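Local coordinates for protein L-lysine 6-oxidase (Marinomonas mediterranea, PDB 3WEU) that oxidises the side-chain amino group of L-lysine with a cysteine tryptophylquinone cofactor, releasing hydrogen peroxide that kills bacteria, at residues A[7-12]-A[467-472]; A[73-76]-A[81-84]; A[227-230]-A[236-239]. One frame throughout, in Å; residues are numbered along the deposited sequence.

Interaction 1: A[7-12]-A[467-472]; sequences PSIGVA and YQIKHY
Tyr467 meets Ser8 through its backbone: the carbonyl O of Tyr467 accepts a 2.6 Å hydrogen bond from Ser8 OG. The hydroxyl approaches at a C=O...donor angle of 146°, tilted 21° from the carbonyl plane. Ser8 reaches it because OG sits between its own backbone N and carbonyl carbon (chi1 70°). Serine suits this buried place, its short side chain bringing a donor within reach of a main-chain oxygen. Ser8 OG also lies at the edge of the Tyr467 ring, near its plane; the end of the tyrosine leads away from segment 7-12, packs on helix 433-439 and is held by a hydrogen bond between OH and Ser262 OG. Gln468 brings its CA to 5.8 Å from the CA of Ser8, yet its side chain turns away. The contact thus joins the chain at strand 4-13, part of the N-terminal region's mixed sheet, to the stretch around the short strand 468-469 of the C-terminal family region. At Ile469 a water bridges the two backbones, donating to Ser8 O (2.8 Å) and accepting from Ile469 N (3.0 Å). Ile469, packed on Trp243, and Ile9, packed on Val245, suit this buried apolar place; their side chains cross at about a right angle, CG1 of Ile469 3.8 Å from CD1 of Ile9.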
loop_
_atom_site.group_PDB
_atom_site.type_symbol
_atom_site.label_atom_id
_atom_site.label_comp_id
_atom_site.label_asym_id
_atom_site.label_seq_id
_atom_site.Cartn_x
_atom_site.Cartn_y
_atom_site.Cartn_z
ATOM N N PRO A 7 -1.565 -28.016 37.359
ATOM C CA PRO A 7 -2.120 -26.700 37.775
ATOM C C PRO A 7 -3.616 -26.528 37.352
ATOM O O PRO A 7 -4.094 -27.148 36.420
ATOM C CB PRO A 7 -1.297 -25.704 36.934
ATOM C CG PRO A 7 -0.941 -26.465 35.699
ATOM C CD PRO A 7 -0.615 -27.879 36.236
ATOM N N SER A 8 -4.331 -25.662 38.044
ATOM C CA SER A 8 -5.713 -25.308 37.639
ATOM C C SER A 8 -5.785 -24.606 36.275
ATOM O O SER A 8 -6.781 -24.779 35.504
ATOM C CB SER A 8 -6.345 -24.470 38.759
ATOM O OG SER A 8 -5.738 -23.209 38.817
ATOM N N ILE A 9 -4.771 -23.813 35.933
ATOM C CA ILE A 9 -4.699 -23.196 34.660
ATOM C C ILE A 9 -3.294 -23.453 34.116
ATOM O O ILE A 9 -2.355 -22.844 34.553
ATOM C CB ILE A 9 -5.004 -21.680 34.696
ATOM C CG1 ILE A 9 -6.423 -21.392 35.227
ATOM C CG2 ILE A 9 -4.900 -21.125 33.289
ATOM C CD1 ILE A 9 -6.743 -19.908 35.533
ATOM N N GLY A 10 -3.168 -24.359 33.155
ATOM C CA GLY A 10 -1.855 -24.661 32.594
ATOM C C GLY A 10 -1.407 -23.615 31.586
ATOM O O GLY A 10 -2.222 -22.901 31.007
ATOM N N VAL A 11 -0.097 -23.544 31.373
ATOM C CA VAL A 11 0.454 -22.611 30.452
ATOM C C VAL A 11 1.480 -23.256 29.589
ATOM O O VAL A 11 2.437 -23.775 30.106
ATOM C CB VAL A 11 1.082 -21.417 31.220
ATOM C CG1 VAL A 11 1.828 -20.478 30.255
ATOM C CG2 VAL A 11 -0.015 -20.688 32.001
ATOM N N ALA A 12 1.286 -23.210 28.283
ATOM C CA ALA A 12 2.252 -23.680 27.319
ATOM C C ALA A 12 2.636 -22.486 26.464
ATOM O O ALA A 12 1.900 -21.462 26.412
ATOM C CB ALA A 12 1.643 -24.758 26.432
ATOM N N TYR A 467 -8.935 -19.485 41.527
ATOM C CA TYR A 467 -8.007 -20.161 40.618
ATOM C C TYR A 467 -8.645 -21.185 39.685
ATOM O O TYR A 467 -7.931 -21.865 38.975
ATOM C CB TYR A 467 -6.840 -20.811 41.376
ATOM C CG TYR A 467 -5.755 -19.835 41.839
ATOM C CD1 TYR A 467 -5.931 -19.102 43.003
ATOM C CD2 TYR A 467 -4.570 -19.643 41.103
ATOM C CE1 TYR A 467 -4.976 -18.201 43.462
ATOM C CE2 TYR A 467 -3.624 -18.750 41.546
ATOM C CZ TYR A 467 -3.803 -18.063 42.734
ATOM O OH TYR A 467 -2.863 -17.165 43.226
ATOM N N GLN A 468 -9.964 -21.388 39.763
ATOM C CA GLN A 468 -10.597 -22.466 38.983
ATOM C C GLN A 468 -11.602 -21.989 37.995
ATOM O O GLN A 468 -12.633 -21.450 38.403
ATOM C CB GLN A 468 -11.339 -23.351 39.932
ATOM C CG GLN A 468 -10.534 -24.257 40.785
ATOM C CD GLN A 468 -11.493 -25.200 41.543
ATOM O OE1 GLN A 468 -12.719 -25.359 41.187
ATOM N NE2 GLN A 468 -10.972 -25.791 42.590
ATOM N N ILE A 469 -11.316 -22.207 36.726
ATOM C CA ILE A 469 -12.172 -21.761 35.643
ATOM C C ILE A 469 -13.439 -22.627 35.610
ATOM O O ILE A 469 -13.349 -23.848 35.599
ATOM C CB ILE A 469 -11.470 -21.858 34.302
ATOM C CG1 ILE A 469 -10.221 -20.954 34.294
ATOM C CG2 ILE A 469 -12.433 -21.530 33.157
ATOM C CD1 ILE A 469 -10.478 -19.454 34.541
ATOM N N LYS A 470 -14.586 -21.972 35.617
ATOM C CA LYS A 470 -15.865 -22.661 35.444
ATOM C C LYS A 470 -16.052 -23.084 34.041
ATOM O O LYS A 470 -15.880 -22.302 33.110
ATOM C CB LYS A 470 -16.982 -21.643 35.805
ATOM C CG LYS A 470 -18.394 -22.267 35.831
ATOM C CD LYS A 470 -19.434 -21.168 36.022
ATOM C CE LYS A 470 -19.674 -20.775 37.467
ATOM N NZ LYS A 470 -19.996 -19.317 37.593
ATOM N N HIS A 471 -16.435 -24.335 33.834
ATOM C CA HIS A 471 -16.647 -24.860 32.548
ATOM C C HIS A 471 -18.139 -24.721 32.157
ATOM O O HIS A 471 -19.022 -24.987 32.968
ATOM C CB HIS A 471 -16.356 -26.364 32.557
ATOM C CG HIS A 471 -14.914 -26.706 32.667
ATOM N ND1 HIS A 471 -14.353 -27.762 31.977
ATOM C CD2 HIS A 471 -13.925 -26.198 33.451
ATOM C CE1 HIS A 471 -13.073 -27.869 32.282
ATOM N NE2 HIS A 471 -12.780 -26.929 33.177
ATOM N N TYR A 472 -18.375 -24.254 30.965
ATOM C CA TYR A 472 -19.692 -24.279 30.348
ATOM C C TYR A 472 -19.829 -25.614 29.591
ATOM O O TYR A 472 -19.082 -25.880 28.688
ATOM C CB TYR A 472 -19.803 -23.205 29.372
ATOM C CG TYR A 472 -21.148 -23.056 28.665
ATOM C CD1 TYR A 472 -22.303 -22.728 29.370
ATOM C CD2 TYR A 472 -21.220 -23.185 27.290
ATOM C CE1 TYR A 472 -23.506 -22.542 28.698
ATOM C CE2 TYR A 472 -22.402 -23.005 26.607
ATOM C CZ TYR A 472 -23.523 -22.678 27.322
ATOM O OH TYR A 472 -24.650 -22.510 26.607
HETATM O O HOH W 1 -9.372 -24.446 36.482
#

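Interaction 2: A[73-76]-A[81-84]; sequences LTLD and KNIE
Leu75 reaches Ile83 and Asn82 with the far end of its side chain. CB itself points past segment 81-84, and only the end of the side chain turns to it: CG is set beside the backbone N and anti to the carbonyl carbon (chi1 -67°). Together with an extended second torsion (chi2 174°) this brings CD2 against the backbone at Ile83, the methyl lying 3.8 Å from Ile83 N and 3.9 Å from Asn82 OD1. The same CD2 is 4.2 Å from Ile83 CG1, a loose apolar touch. Leucine suits this partly exposed place because its fork gives reach without needing a polar partner. Asn82 runs alongside Leu75, pointing the same way, and its OD1 also takes a weak 2.9 Å hydrogen bond from Ile83 N, turned back to the next backbone N. From the opposite segment Ile83 answers with CD1, laid 3.6 Å from Thr74 C; its CG1-CD1 arm is long enough to reach that main chain. Thr74 in turn helps shape the bend of its loop, its OG1 accepting from Asp76 N at 3.0 Å. An ST turn thus leads the chain out of strand 72-73, while Lys81 and Asn82, both facing Thr231, form a classic beta bulge near the start of strand 80-91.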
loop_
_atom_site.group_PDB
_atom_site.type_symbol
_atom_site.label_atom_id
_atom_site.label_comp_id
_atom_site.label_asym_id
_atom_site.label_seq_id
_atom_site.Cartn_x
_atom_site.Cartn_y
_atom_site.Cartn_z
ATOM N N LEU A 73 -1.757 -39.329 42.047
ATOM C CA LEU A 73 -2.121 -40.558 41.318
ATOM C C LEU A 73 -1.422 -40.645 39.991
ATOM O O LEU A 73 -1.486 -39.727 39.164
ATOM C CB LEU A 73 -3.618 -40.599 41.107
ATOM C CG LEU A 73 -4.457 -40.528 42.398
ATOM C CD1 LEU A 73 -5.916 -40.304 42.103
ATOM C CD2 LEU A 73 -4.314 -41.811 43.222
ATOM N N THR A 74 -0.753 -41.783 39.770
ATOM C CA THR A 74 -0.241 -42.108 38.461
ATOM C C THR A 74 -0.672 -43.544 38.078
ATOM O O THR A 74 -1.286 -44.247 38.856
ATOM C CB THR A 74 1.277 -42.036 38.408
ATOM O OG1 THR A 74 1.819 -43.173 39.044
ATOM C CG2 THR A 74 1.797 -40.721 39.071
ATOM N N LEU A 75 -0.280 -43.948 36.890
ATOM C CA LEU A 75 -0.540 -45.320 36.387
ATOM C C LEU A 75 0.126 -46.328 37.247
ATOM O O LEU A 75 -0.293 -47.479 37.215
ATOM C CB LEU A 75 -0.060 -45.463 34.964
ATOM C CG LEU A 75 -0.800 -44.658 33.916
ATOM C CD1 LEU A 75 -0.101 -44.800 32.562
ATOM C CD2 LEU A 75 -2.269 -45.025 33.822
ATOM N N ASP A 76 1.112 -45.905 38.065
ATOM C CA ASP A 76 1.762 -46.803 39.055
ATOM C C ASP A 76 1.082 -46.897 40.394
ATOM O O ASP A 76 1.486 -47.691 41.215
ATOM C CB ASP A 76 3.199 -46.352 39.311
ATOM C CG ASP A 76 4.055 -46.544 38.118
ATOM O OD1 ASP A 76 3.693 -47.447 37.365
ATOM O OD2 ASP A 76 5.054 -45.840 37.875
ATOM N N LYS A 81 -6.225 -48.207 37.273
ATOM C CA LYS A 81 -6.007 -48.916 36.072
ATOM C C LYS A 81 -5.861 -48.012 34.875
ATOM O O LYS A 81 -5.240 -48.392 33.929
ATOM C CB LYS A 81 -7.105 -50.003 35.910
ATOM C CG LYS A 81 -8.292 -49.660 35.060
ATOM C CD LYS A 81 -9.377 -50.773 35.155
ATOM C CE LYS A 81 -9.431 -51.646 33.963
ATOM N NZ LYS A 81 -10.529 -52.683 34.080
ATOM N N ASN A 82 -6.420 -46.800 34.864
ATOM C CA ASN A 82 -6.108 -45.893 33.746
ATOM C C ASN A 82 -6.318 -44.477 34.181
ATOM O O ASN A 82 -7.015 -44.255 35.133
ATOM C CB ASN A 82 -7.003 -46.129 32.540
ATOM C CG ASN A 82 -6.347 -45.645 31.237
ATOM O OD1 ASN A 82 -5.159 -45.280 31.165
ATOM N ND2 ASN A 82 -7.133 -45.641 30.208
ATOM N N ILE A 83 -5.749 -43.557 33.414
ATOM C CA ILE A 83 -5.908 -42.133 33.623
ATOM C C ILE A 83 -5.981 -41.592 32.207
ATOM O O ILE A 83 -5.045 -41.707 31.478
ATOM C CB ILE A 83 -4.711 -41.520 34.393
ATOM C CG1 ILE A 83 -4.630 -42.120 35.808
ATOM C CG2 ILE A 83 -4.863 -40.007 34.396
ATOM C CD1 ILE A 83 -3.388 -41.681 36.649
ATOM N N GLU A 84 -7.106 -40.980 31.868
ATOM C CA GLU A 84 -7.336 -40.510 30.525
ATOM C C GLU A 84 -7.583 -39.033 30.602
ATOM O O GLU A 84 -8.453 -38.579 31.331
ATOM C CB GLU A 84 -8.531 -41.165 29.892
ATOM C CG GLU A 84 -8.578 -40.853 28.415
ATOM C CD GLU A 84 -9.615 -41.705 27.679
ATOM O OE1 GLU A 84 -10.631 -42.103 28.294
ATOM O OE2 GLU A 84 -9.368 -41.971 26.499
#

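Interaction 3: A[227-230]-A[236-239]; sequences TCVV and SSET
The carbonyl O of Glu238 takes the shortest hydrogen bond here, 2.9 Å from Val230 N. It is nearly straight at the hydrogen (N-H...O 164°), and the donor lies nearly along the C=O axis. The CA of Val229 adds a second, weaker approach to the same oxygen, a CA-H...O contact. The return bond runs from Glu238 N to Val230 O at 3.0 Å, in the carbonyl plane, so Val230 and Glu238 make a hydrogen-bonded antiparallel pair. Beside it stands the non-hydrogen-bonded pair of Val229 with Thr239, whose CA atoms come to 4.4 Å. Further CA-H...O contacts accompany the pairing, such as Thr239 CA to Cys228 O at 3.2 Å.

On the face carrying Val229 and Thr239, the two side chains meet obliquely: CG2 of Val229 lies 3.5 Å from OG1 of Thr239, a van der Waals touch. Both atoms stand beside their own backbone N, anti to the carbonyl carbon (chi1 of Thr239 -65°). The same rotation of Thr239 sets its CG2 against that of Thr227, the two methyls 3.6 Å apart. Ser237 also meets this valine, its CB 4.0 Å from Val229 CG1. Threonine and valine are beta-branched and favour extended backbone, while the hydroxyls suit a face that is partly exposed. The other face carries Val230 and Glu238, both packed on Leu3; the glutamate's OE1 bonds to Tyr232 OH, and Cys228 packs on Ile83 and Trp85 of strand 80-91.

These segments lie near the turn end of a beta hairpin, 223-232 with 237-247, running at 164° to each other. Main-chain bonds hold the strands together whatever the side chains, which are left to suit their surroundings: small hydroxyls mixed with methyls on one face, apolar groups and a tethered carboxylate on the other.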
loop_
_atom_site.group_PDB
_atom_site.type_symbol
_atom_site.label_atom_id
_atom_site.label_comp_id
_atom_site.label_asym_id
_atom_site.label_seq_id
_atom_site.Cartn_x
_atom_site.Cartn_y
_atom_site.Cartn_z
ATOM N N THR A 227 -9.848 -32.328 31.016
ATOM C CA THR A 227 -10.621 -33.298 31.815
ATOM C C THR A 227 -9.790 -34.528 32.088
ATOM O O THR A 227 -9.145 -35.028 31.207
ATOM C CB THR A 227 -11.945 -33.705 31.079
ATOM O OG1 THR A 227 -12.660 -32.523 30.779
ATOM C CG2 THR A 227 -12.850 -34.589 32.001
ATOM N N CYS A 228 -9.788 -34.957 33.326
ATOM C CA CYS A 228 -9.058 -36.101 33.769
ATOM C C CYS A 228 -10.019 -37.101 34.336
ATOM O O CYS A 228 -10.679 -36.813 35.335
ATOM C CB CYS A 228 -8.108 -35.763 34.898
ATOM S SG CYS A 228 -7.033 -37.079 35.427
ATOM N N VAL A 229 -10.019 -38.296 33.759
ATOM C CA VAL A 229 -10.823 -39.444 34.305
ATOM C C VAL A 229 -9.844 -40.498 34.779
ATOM O O VAL A 229 -9.035 -41.020 34.001
ATOM C CB VAL A 229 -11.741 -40.058 33.226
ATOM C CG1 VAL A 229 -12.535 -41.258 33.780
ATOM C CG2 VAL A 229 -12.694 -39.024 32.634
ATOM N N VAL A 230 -9.912 -40.825 36.053
ATOM C CA VAL A 230 -9.121 -41.844 36.639
ATOM C C VAL A 230 -10.047 -43.050 36.852
ATOM O O VAL A 230 -11.098 -42.921 37.517
ATOM C CB VAL A 230 -8.670 -41.416 38.039
ATOM C CG1 VAL A 230 -7.961 -42.570 38.780
ATOM C CG2 VAL A 230 -7.697 -40.209 37.905
ATOM N N SER A 236 -14.828 -48.418 38.500
ATOM C CA SER A 236 -15.422 -47.157 38.943
ATOM C C SER A 236 -14.441 -46.035 38.453
ATOM O O SER A 236 -13.284 -46.301 38.084
ATOM C CB SER A 236 -15.525 -47.079 40.502
ATOM O OG SER A 236 -14.284 -47.238 41.139
ATOM N N SER A 237 -14.907 -44.809 38.495
ATOM C CA SER A 237 -14.034 -43.719 38.138
ATOM C C SER A 237 -14.401 -42.444 38.860
ATOM O O SER A 237 -15.524 -42.278 39.388
ATOM C CB SER A 237 -14.078 -43.523 36.658
ATOM O OG SER A 237 -15.322 -43.056 36.263
ATOM N N GLU A 238 -13.423 -41.546 38.872
ATOM C CA GLU A 238 -13.642 -40.134 39.238
ATOM C C GLU A 238 -13.095 -39.238 38.179
ATOM O O GLU A 238 -12.151 -39.601 37.455
ATOM C CB GLU A 238 -13.023 -39.832 40.603
ATOM C CG GLU A 238 -13.745 -40.528 41.717
ATOM C CD GLU A 238 -13.083 -40.266 43.050
ATOM O OE1 GLU A 238 -12.000 -40.779 43.252
ATOM O OE2 GLU A 238 -13.680 -39.560 43.873
ATOM N N THR A 239 -13.688 -38.048 38.081
ATOM C CA THR A 239 -13.337 -37.102 37.055
ATOM C C THR A 239 -13.024 -35.757 37.721
ATOM O O THR A 239 -13.653 -35.386 38.720
ATOM C CB THR A 239 -14.497 -36.946 36.076
ATOM O OG1 THR A 239 -14.701 -38.194 35.399
ATOM C CG2 THR A 239 -14.204 -35.863 35.050
#

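From the N terminus, residues 7-12 open the long loop that interaction 1 closes only at 467-472, so interactions 2 and 3 are both nested inside it. Interaction 2 closes the short connection from strand 72-73 to strand 80-91, and interaction 3 later closes the hairpin of 223-232 and 237-247; these two follow in series, neither crossing the other. They touch directly, for strands 80-91 and 223-232 are neighbours: Glu84 N lies 2.9 Å from Val229 O, a probable hydrogen bond. Strand 237-247 then runs beside strand 4-13, taking the sheet to interaction 1, whose centre is about 17 Å from that of interaction 3 and which joins it to the C-terminal family region.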